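Long-range contacts in Xaa-Pro dipeptidase (Pyrococcus horikoshii, PDB 1WY2), which probably splits dipeptides that carry proline in the C-terminal position, as a homodimeric, two-metal peptidase of the M24B family: residues S222-T227 / T344-E349; E239-V244 / V327-T332. All coordinates share one frame; numbering follows the deposited sequence.

Interaction 1: residues S222-T227 / T344-E349. With ZN (zinc ion), chain D; ZN (zinc ion), chain E.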
ATOM      1  N   SER A 222      10.620   4.724   9.386  1.00 16.83           N
ATOM      2  CA  SER A 222      11.052   4.536  10.768  1.00 15.71           C
ATOM      3  C   SER A 222      10.118   3.468  11.338  1.00 15.05           C
ATOM      4  O   SER A 222       9.035   3.227  10.797  1.00 14.95           O
ATOM      5  CB  SER A 222      10.938   5.838  11.569  1.00 16.31           C
ATOM      6  OG  SER A 222       9.632   6.376  11.496  1.00 18.68           O
ATOM      7  N   ASP A 223      10.523   2.830  12.426  1.00 15.47           N
ATOM      8  CA  ASP A 223       9.722   1.756  13.001  1.00 14.87           C
ATOM      9  C   ASP A 223      10.074   1.631  14.476  1.00 14.72           C
ATOM     10  O   ASP A 223      11.247   1.505  14.828  1.00 16.01           O
ATOM     11  CB  ASP A 223      10.056   0.459  12.252  1.00 14.18           C
ATOM     12  CG  ASP A 223       9.049  -0.642  12.480  1.00 16.19           C
ATOM     13  OD1 ASP A 223       8.135  -0.483  13.317  1.00 15.59           O
ATOM     14  OD2 ASP A 223       9.190  -1.681  11.802  1.00 16.01           O
ATOM     15  N   ILE A 224       9.063   1.670  15.337  1.00 14.50           N
ATOM     16  CA  ILE A 224       9.300   1.575  16.772  1.00 14.19           C
ATOM     17  C   ILE A 224       8.126   0.915  17.495  1.00 13.63           C
ATOM     18  O   ILE A 224       6.980   1.065  17.088  1.00 15.13           O
ATOM     19  CB  ILE A 224       9.532   2.994  17.372  1.00 15.03           C
ATOM     20  CG1 ILE A 224       9.902   2.899  18.852  1.00 17.21           C
ATOM     21  CG2 ILE A 224       8.274   3.842  17.212  1.00 15.66           C
ATOM     22  CD1 ILE A 224      10.167   4.258  19.508  1.00 18.51           C
ATOM     23  N   THR A 225       8.427   0.158  18.548  1.00 13.39           N
ATOM     24  CA  THR A 225       7.390  -0.482  19.352  1.00 14.91           C
ATOM     25  C   THR A 225       7.738  -0.350  20.825  1.00 14.46           C
ATOM     26  O   THR A 225       8.862  -0.635  21.239  1.00 15.75           O
ATOM     27  CB  THR A 225       7.237  -2.006  19.089  1.00 15.32           C
ATOM     28  OG1 THR A 225       6.914  -2.248  17.716  1.00 16.18           O
ATOM     29  CG2 THR A 225       6.105  -2.572  19.954  1.00 16.01           C
ATOM     30  N   ARG A 226       6.773   0.097  21.614  1.00 15.75           N
ATOM     31  CA  ARG A 226       6.959   0.192  23.057  1.00 15.36           C
ATOM     32  C   ARG A 226       5.715  -0.429  23.670  1.00 15.23           C
ATOM     33  O   ARG A 226       4.623  -0.318  23.118  1.00 16.60           O
ATOM     34  CB  ARG A 226       7.089   1.648  23.515  1.00 13.80           C
ATOM     35  CG  ARG A 226       8.402   2.311  23.124  1.00 14.78           C
ATOM     36  CD  ARG A 226       9.591   1.706  23.866  1.00 15.26           C
ATOM     37  NE  ARG A 226      10.844   2.338  23.460  1.00 17.64           N
ATOM     38  CZ  ARG A 226      11.546   1.986  22.388  1.00 18.87           C
ATOM     39  NH1 ARG A 226      11.130   0.989  21.608  1.00 17.92           N
ATOM     40  NH2 ARG A 226      12.649   2.649  22.077  1.00 17.44           N
ATOM     41  N   THR A 227       5.882  -1.100  24.799  1.00 15.37           N
ATOM     42  CA  THR A 227       4.746  -1.712  25.467  1.00 16.54           C
ATOM     43  C   THR A 227       4.644  -1.090  26.848  1.00 16.46           C
ATOM     44  O   THR A 227       5.655  -0.895  27.521  1.00 17.19           O
ATOM     45  CB  THR A 227       4.926  -3.240  25.609  1.00 16.81           C
ATOM     46  OG1 THR A 227       4.979  -3.838  24.307  1.00 17.89           O
ATOM     47  CG2 THR A 227       3.762  -3.852  26.391  1.00 19.50           C
ATOM     48  N   THR A 344      15.982   5.119  17.117  1.00 17.57           N
ATOM     49  CA  THR A 344      14.786   5.416  17.896  1.00 18.03           C
ATOM     50  C   THR A 344      15.356   5.493  19.309  1.00 19.43           C
ATOM     51  O   THR A 344      16.086   4.596  19.734  1.00 21.14           O
ATOM     52  CB  THR A 344      13.728   4.298  17.776  1.00 17.97           C
ATOM     53  OG1 THR A 344      14.356   3.016  17.893  1.00 18.21           O
ATOM     54  CG2 THR A 344      13.014   4.400  16.441  1.00 18.45           C
ATOM     55  N   LYS A 345      15.036   6.558  20.033  1.00 18.56           N
ATOM     56  CA  LYS A 345      15.618   6.758  21.360  1.00 20.87           C
ATOM     57  C   LYS A 345      14.688   6.742  22.570  1.00 20.79           C
ATOM     58  O   LYS A 345      15.139   6.939  23.698  1.00 21.59           O
ATOM     59  CB  LYS A 345      16.403   8.072  21.340  1.00 23.10           C
ATOM     60  CG  LYS A 345      17.375   8.163  20.166  1.00 26.98           C
ATOM     61  CD  LYS A 345      17.932   9.565  19.982  1.00 28.70           C
ATOM     62  CE  LYS A 345      18.790   9.646  18.723  1.00 31.32           C
ATOM     63  NZ  LYS A 345      19.314  11.028  18.495  1.00 34.35           N
ATOM     64  N   THR A 346      13.402   6.512  22.349  1.00 20.59           N
ATOM     65  CA  THR A 346      12.446   6.482  23.453  1.00 20.70           C
ATOM     66  C   THR A 346      12.838   5.445  24.501  1.00 20.49           C
ATOM     67  O   THR A 346      13.334   4.370  24.166  1.00 19.67           O
ATOM     68  CB  THR A 346      11.028   6.156  22.948  1.00 21.22           C
ATOM     69  OG1 THR A 346      10.575   7.209  22.089  1.00 21.58           O
ATOM     70  CG2 THR A 346      10.063   6.012  24.116  1.00 22.82           C
ATOM     71  N   GLU A 347      12.616   5.771  25.773  1.00 20.65           N
ATOM     72  CA  GLU A 347      12.938   4.850  26.862  1.00 21.96           C
ATOM     73  C   GLU A 347      12.259   3.504  26.623  1.00 21.77           C
ATOM     74  O   GLU A 347      11.127   3.448  26.149  1.00 21.18           O
ATOM     75  CB  GLU A 347      12.471   5.430  28.203  1.00 23.61           C
ATOM     76  CG  GLU A 347      12.591   4.471  29.379  1.00 28.04           C
ATOM     77  CD  GLU A 347      14.025   4.071  29.676  1.00 30.91           C
ATOM     78  OE1 GLU A 347      14.290   2.857  29.798  1.00 32.99           O
ATOM     79  OE2 GLU A 347      14.886   4.971  29.792  1.00 34.10           O
ATOM     80  N   ARG A 348      12.951   2.424  26.967  1.00 21.68           N
ATOM     81  CA  ARG A 348      12.412   1.086  26.774  1.00 23.39           C
ATOM     82  C   ARG A 348      11.794   0.490  28.034  1.00 24.70           C
ATOM     83  O   ARG A 348      10.848  -0.293  27.957  1.00 23.83           O
ATOM     84  CB  ARG A 348      13.507   0.161  26.242  1.00 22.57           C
ATOM     85  CG  ARG A 348      13.884   0.441  24.798  1.00 19.90           C
ATOM     86  CD  ARG A 348      15.138  -0.306  24.395  1.00 20.88           C
ATOM     87  NE  ARG A 348      16.342   0.304  24.958  1.00 20.39           N
ATOM     88  CZ  ARG A 348      17.574  -0.137  24.726  1.00 20.71           C
ATOM     89  NH1 ARG A 348      17.765  -1.195  23.944  1.00 19.67           N
ATOM     90  NH2 ARG A 348      18.618   0.491  25.255  1.00 20.21           N
ATOM     91  N   GLU A 349      12.330   0.860  29.191  1.00 26.55           N
ATOM     92  CA  GLU A 349      11.814   0.357  30.458  1.00 29.30           C
ATOM     93  C   GLU A 349      10.646   1.241  30.879  1.00 29.65           C
ATOM     94  O   GLU A 349      10.817   2.182  31.659  1.00 30.63           O
ATOM     95  CB  GLU A 349      12.921   0.386  31.518  1.00 33.06           C
ATOM     96  CG  GLU A 349      14.188  -0.345  31.088  1.00 39.14           C
ATOM     97  CD  GLU A 349      15.277  -0.318  32.145  1.00 43.37           C
ATOM     98  OE1 GLU A 349      15.728   0.788  32.516  1.00 46.68           O
ATOM     99  OE2 GLU A 349      15.685  -1.406  32.606  1.00 45.64           O
TER
HETATM  100 ZN    ZN D 405       7.232  -2.030  14.229  1.00 17.25          ZN
HETATM  101 ZN    ZN E 406       9.368  -3.656  12.571  1.00 18.14          ZN
HETATM  102  O   HOH W   1       8.421  -0.651  26.286  1.00 19.48           O
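With CG anti to the carbonyl carbon (chi1 -72°) and a bend at chi2 (-68°), the chain of Arg226 brings the edge of its guanidinium against the carbonyls of 344-349. Its strand, 220-229, belongs to the pita-bread fold of M24 peptidases, and the segment it meets is the irregular tail following strand 339-342. Arg226 grips the tail side-on: NE and NH2 both donate to Thr346 O, the NH2 bond being the shorter and straighter at 2.8 Å and 159°. Arg226 NE is shared with Glu347 O, 2.9 Å away, and both carbonyls are approached from above their planes, off the lone pairs. On the other amino group, Arg226 NH1 reaches back 2.8 Å to Thr225 O and also bonds Glu330 O, which helps hold the flat group in place. Arg348 CG lies over one face and Ile224 CD1 over the opposite one. Outside the two segments, Asp331 OD1 makes a salt bridge with NH2, which probably offsets the buried charge. Ile224 CG1 stands anti to the backbone N, extending CD1 between Thr344 and Thr346. Asp223, its CG also anti to the backbone N, points away from the tail and bridges the zinc ions through OD1 and OD2. At the far end one water accepts from Thr227 N and donates to Arg348 O, 3.0 Å from each.

Interaction 2: residues E239-V244 / V327-T332. With ZN (zinc ion), chain D; ZN (zinc ion), chain E.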
ATOM      1  N   GLU A 239       6.753 -10.337  34.319  1.00 22.05           N
ATOM      2  CA  GLU A 239       7.662 -11.413  33.942  1.00 23.45           C
ATOM      3  C   GLU A 239       7.989 -11.421  32.452  1.00 22.67           C
ATOM      4  O   GLU A 239       9.157 -11.348  32.065  1.00 22.37           O
ATOM      5  CB  GLU A 239       7.073 -12.769  34.329  1.00 24.91           C
ATOM      6  CG  GLU A 239       7.971 -13.945  33.977  1.00 31.84           C
ATOM      7  CD  GLU A 239       7.408 -15.267  34.454  1.00 35.49           C
ATOM      8  OE1 GLU A 239       7.132 -15.385  35.666  1.00 39.96           O
ATOM      9  OE2 GLU A 239       7.245 -16.183  33.621  1.00 35.72           O
ATOM     10  N   ILE A 240       6.965 -11.515  31.611  1.00 22.11           N
ATOM     11  CA  ILE A 240       7.212 -11.541  30.173  1.00 20.95           C
ATOM     12  C   ILE A 240       7.857 -10.244  29.698  1.00 20.66           C
ATOM     13  O   ILE A 240       8.710 -10.257  28.817  1.00 20.49           O
ATOM     14  CB  ILE A 240       5.917 -11.821  29.375  1.00 23.78           C
ATOM     15  CG1 ILE A 240       4.844 -10.788  29.712  1.00 26.85           C
ATOM     16  CG2 ILE A 240       5.419 -13.227  29.690  1.00 23.43           C
ATOM     17  CD1 ILE A 240       3.587 -10.924  28.868  1.00 30.09           C
ATOM     18  N   TYR A 241       7.461  -9.122  30.292  1.00 19.51           N
ATOM     19  CA  TYR A 241       8.036  -7.831  29.927  1.00 21.17           C
ATOM     20  C   TYR A 241       9.547  -7.809  30.186  1.00 21.03           C
ATOM     21  O   TYR A 241      10.328  -7.399  29.325  1.00 19.57           O
ATOM     22  CB  TYR A 241       7.359  -6.713  30.726  1.00 21.71           C
ATOM     23  CG  TYR A 241       8.203  -5.467  30.890  1.00 26.76           C
ATOM     24  CD1 TYR A 241       8.440  -4.609  29.822  1.00 29.13           C
ATOM     25  CD2 TYR A 241       8.780  -5.160  32.123  1.00 29.09           C
ATOM     26  CE1 TYR A 241       9.233  -3.470  29.973  1.00 29.49           C
ATOM     27  CE2 TYR A 241       9.571  -4.029  32.289  1.00 32.85           C
ATOM     28  CZ  TYR A 241       9.794  -3.189  31.212  1.00 32.99           C
ATOM     29  OH  TYR A 241      10.575  -2.071  31.385  1.00 34.89           O
ATOM     30  N   GLU A 242       9.956  -8.254  31.371  1.00 19.33           N
ATOM     31  CA  GLU A 242      11.373  -8.262  31.728  1.00 20.21           C
ATOM     32  C   GLU A 242      12.180  -9.154  30.792  1.00 19.28           C
ATOM     33  O   GLU A 242      13.333  -8.854  30.477  1.00 18.53           O
ATOM     34  CB  GLU A 242      11.555  -8.725  33.181  1.00 23.68           C
ATOM     35  CG  GLU A 242      10.843  -7.837  34.195  1.00 30.28           C
ATOM     36  CD  GLU A 242      11.048  -8.287  35.634  1.00 33.67           C
ATOM     37  OE1 GLU A 242      10.977  -9.507  35.901  1.00 36.74           O
ATOM     38  OE2 GLU A 242      11.266  -7.415  36.501  1.00 37.41           O
ATOM     39  N   ILE A 243      11.572 -10.252  30.355  1.00 18.05           N
ATOM     40  CA  ILE A 243      12.236 -11.183  29.444  1.00 17.46           C
ATOM     41  C   ILE A 243      12.439 -10.556  28.062  1.00 17.52           C
ATOM     42  O   ILE A 243      13.520 -10.652  27.479  1.00 17.11           O
ATOM     43  CB  ILE A 243      11.421 -12.486  29.313  1.00 17.35           C
ATOM     44  CG1 ILE A 243      11.388 -13.206  30.667  1.00 19.10           C
ATOM     45  CG2 ILE A 243      12.027 -13.386  28.236  1.00 18.84           C
ATOM     46  CD1 ILE A 243      10.493 -14.431  30.697  1.00 19.46           C
ATOM     47  N   VAL A 244      11.403  -9.917  27.533  1.00 17.06           N
ATOM     48  CA  VAL A 244      11.519  -9.280  26.225  1.00 16.89           C
ATOM     49  C   VAL A 244      12.535  -8.136  26.294  1.00 17.23           C
ATOM     50  O   VAL A 244      13.342  -7.959  25.385  1.00 18.01           O
ATOM     51  CB  VAL A 244      10.156  -8.735  25.741  1.00 17.22           C
ATOM     52  CG1 VAL A 244      10.337  -7.935  24.453  1.00 17.70           C
ATOM     53  CG2 VAL A 244       9.196  -9.897  25.495  1.00 16.87           C
ATOM     54  N   VAL A 327       3.936  -8.744  24.714  1.00 14.88           N
ATOM     55  CA  VAL A 327       4.884  -7.648  24.878  1.00 15.34           C
ATOM     56  C   VAL A 327       5.876  -7.627  23.724  1.00 14.52           C
ATOM     57  O   VAL A 327       6.402  -8.665  23.340  1.00 15.68           O
ATOM     58  CB  VAL A 327       5.706  -7.798  26.182  1.00 16.47           C
ATOM     59  CG1 VAL A 327       6.770  -6.703  26.257  1.00 16.40           C
ATOM     60  CG2 VAL A 327       4.787  -7.724  27.397  1.00 14.87           C
ATOM     61  N   ARG A 328       6.110  -6.443  23.165  1.00 14.99           N
ATOM     62  CA  ARG A 328       7.095  -6.274  22.105  1.00 15.49           C
ATOM     63  C   ARG A 328       7.816  -4.950  22.323  1.00 15.33           C
ATOM     64  O   ARG A 328       7.200  -3.941  22.667  1.00 15.89           O
ATOM     65  CB  ARG A 328       6.464  -6.279  20.700  1.00 14.32           C
ATOM     66  CG  ARG A 328       7.509  -6.022  19.592  1.00 15.00           C
ATOM     67  CD  ARG A 328       7.024  -6.368  18.172  1.00 15.79           C
ATOM     68  NE  ARG A 328       5.929  -5.528  17.690  1.00 16.62           N
ATOM     69  CZ  ARG A 328       4.641  -5.863  17.737  1.00 17.03           C
ATOM     70  NH1 ARG A 328       4.270  -7.025  18.253  1.00 17.37           N
ATOM     71  NH2 ARG A 328       3.721  -5.045  17.237  1.00 16.79           N
ATOM     72  N   ILE A 329       9.133  -4.974  22.156  1.00 15.27           N
ATOM     73  CA  ILE A 329       9.953  -3.775  22.295  1.00 14.94           C
ATOM     74  C   ILE A 329      10.806  -3.746  21.037  1.00 14.96           C
ATOM     75  O   ILE A 329      11.562  -4.678  20.770  1.00 15.45           O
ATOM     76  CB  ILE A 329      10.833  -3.844  23.556  1.00 15.41           C
ATOM     77  CG1 ILE A 329       9.933  -3.934  24.793  1.00 16.56           C
ATOM     78  CG2 ILE A 329      11.727  -2.610  23.632  1.00 16.97           C
ATOM     79  CD1 ILE A 329      10.680  -4.140  26.101  1.00 17.49           C
ATOM     80  N   GLU A 330      10.660  -2.678  20.258  1.00 15.18           N
ATOM     81  CA  GLU A 330      11.360  -2.543  18.986  1.00 15.19           C
ATOM     82  C   GLU A 330      12.070  -1.215  18.771  1.00 15.25           C
ATOM     83  O   GLU A 330      11.519  -0.150  19.054  1.00 14.53           O
ATOM     84  CB  GLU A 330      10.358  -2.753  17.840  1.00 15.68           C
ATOM     85  CG  GLU A 330      10.843  -2.260  16.480  1.00 15.77           C
ATOM     86  CD  GLU A 330       9.818  -2.443  15.379  1.00 18.00           C
ATOM     87  OE1 GLU A 330       8.613  -2.256  15.646  1.00 16.74           O
ATOM     88  OE2 GLU A 330      10.226  -2.755  14.243  1.00 18.72           O
ATOM     89  N   ASP A 331      13.298  -1.295  18.264  1.00 15.65           N
ATOM     90  CA  ASP A 331      14.097  -0.112  17.939  1.00 15.13           C
ATOM     91  C   ASP A 331      14.570  -0.248  16.500  1.00 15.48           C
ATOM     92  O   ASP A 331      14.707  -1.358  15.991  1.00 15.21           O
ATOM     93  CB  ASP A 331      15.373  -0.020  18.793  1.00 16.52           C
ATOM     94  CG  ASP A 331      15.144   0.604  20.150  1.00 17.48           C
ATOM     95  OD1 ASP A 331      14.431   1.624  20.229  1.00 17.78           O
ATOM     96  OD2 ASP A 331      15.706   0.076  21.137  1.00 18.21           O
ATOM     97  N   THR A 332      14.807   0.884  15.846  1.00 16.28           N
ATOM     98  CA  THR A 332      15.379   0.872  14.506  1.00 15.17           C
ATOM     99  C   THR A 332      16.817   1.230  14.856  1.00 16.18           C
ATOM    100  O   THR A 332      17.045   2.182  15.607  1.00 16.93           O
ATOM    101  CB  THR A 332      14.792   1.965  13.599  1.00 17.08           C
ATOM    102  OG1 THR A 332      13.445   1.625  13.254  1.00 13.80           O
ATOM    103  CG2 THR A 332      15.614   2.095  12.314  1.00 14.74           C
TER
HETATM  104 ZN    ZN D 405       7.232  -2.030  14.229  1.00 17.25          ZN
HETATM  105 ZN    ZN E 406       9.368  -3.656  12.571  1.00 18.14          ZN
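An apolar helix-on-strand contact joins residues 239-244, within helix 235-254, to the first half of 327-332, part of the long strand 325-336 that carries a metal ligand in the pita-bread catalytic domain. No hydrogen bond crosses it; aliphatic branches and the side of one aromatic residue do the work. Val327 is the centrepiece, its two methyls serving different neighbours. Val327 CG2 lies 3.7 Å from Ile240 CD1, which comes within range because Ile240 CG1 occupies the crowded position between backbone N and carbonyl carbon (chi1 57°) and the chain then runs straight on. Val327 CG1, anti to its own backbone N, sits against the helix surface, 4.0 Å from both Tyr241 CA and Val244 CB, and near the plane of the Tyr241 ring at its edge. One turn after Ile240, Val244 faces the strand and spans two of its residues: Val244 CG2 rests 3.7 Å from Val327 O, while Val244 CG1 reaches Ile329 CG1 at 4.0 Å. Ile329 CD1 approaches Tyr241 CE1 obliquely at 4.2 Å. Leu208 of strand 208-217 also packs on Ile240 and Val327, and Ile319 on Val244, so the contact belongs to a larger hydrophobic layer. Arg328 points away from the helix; its strongest polar partner is Tyr320, and NH2 also makes a salt bridge with the metal ligand Asp212. Glu330 OE1 binds the zinc of chain D at 2.0 Å and Glu330 OE2 that of chain E at 2.1 Å. Val327 and Ile329 thus give the strand an apolar, buried face toward the helix, whereas Arg328 and Glu330 turn polar groups to the metal side, consistent with a charged site kept apart from the packing layer.

Overall arrangement
Interaction 2 is nested along the chain inside the loop that interaction 1 closes, and their centres lie 10 Å apart. Strands 220-229 and 325-336 meet at the dinuclear site, where Asp223 and Glu330 each bridge both zinc ions and Asp212, His287 and Glu316 complete the protein ligands. A probable second-shell hydrogen bond runs from one contact to the other, with Thr225 OG1 2.7 Å from Glu330 OE1; Asp223 O and Thr332 OG1, also 2.7 Å apart, make another. Away from the metals, the C-terminal tail of interaction 1 packs on the helix of interaction 2, Glu349 CA lying 2.9 Å from Tyr241 OH. Each contact thus holds one of the two neighbouring strands that supply bridging carboxylates, one by the tail and the other by the helix.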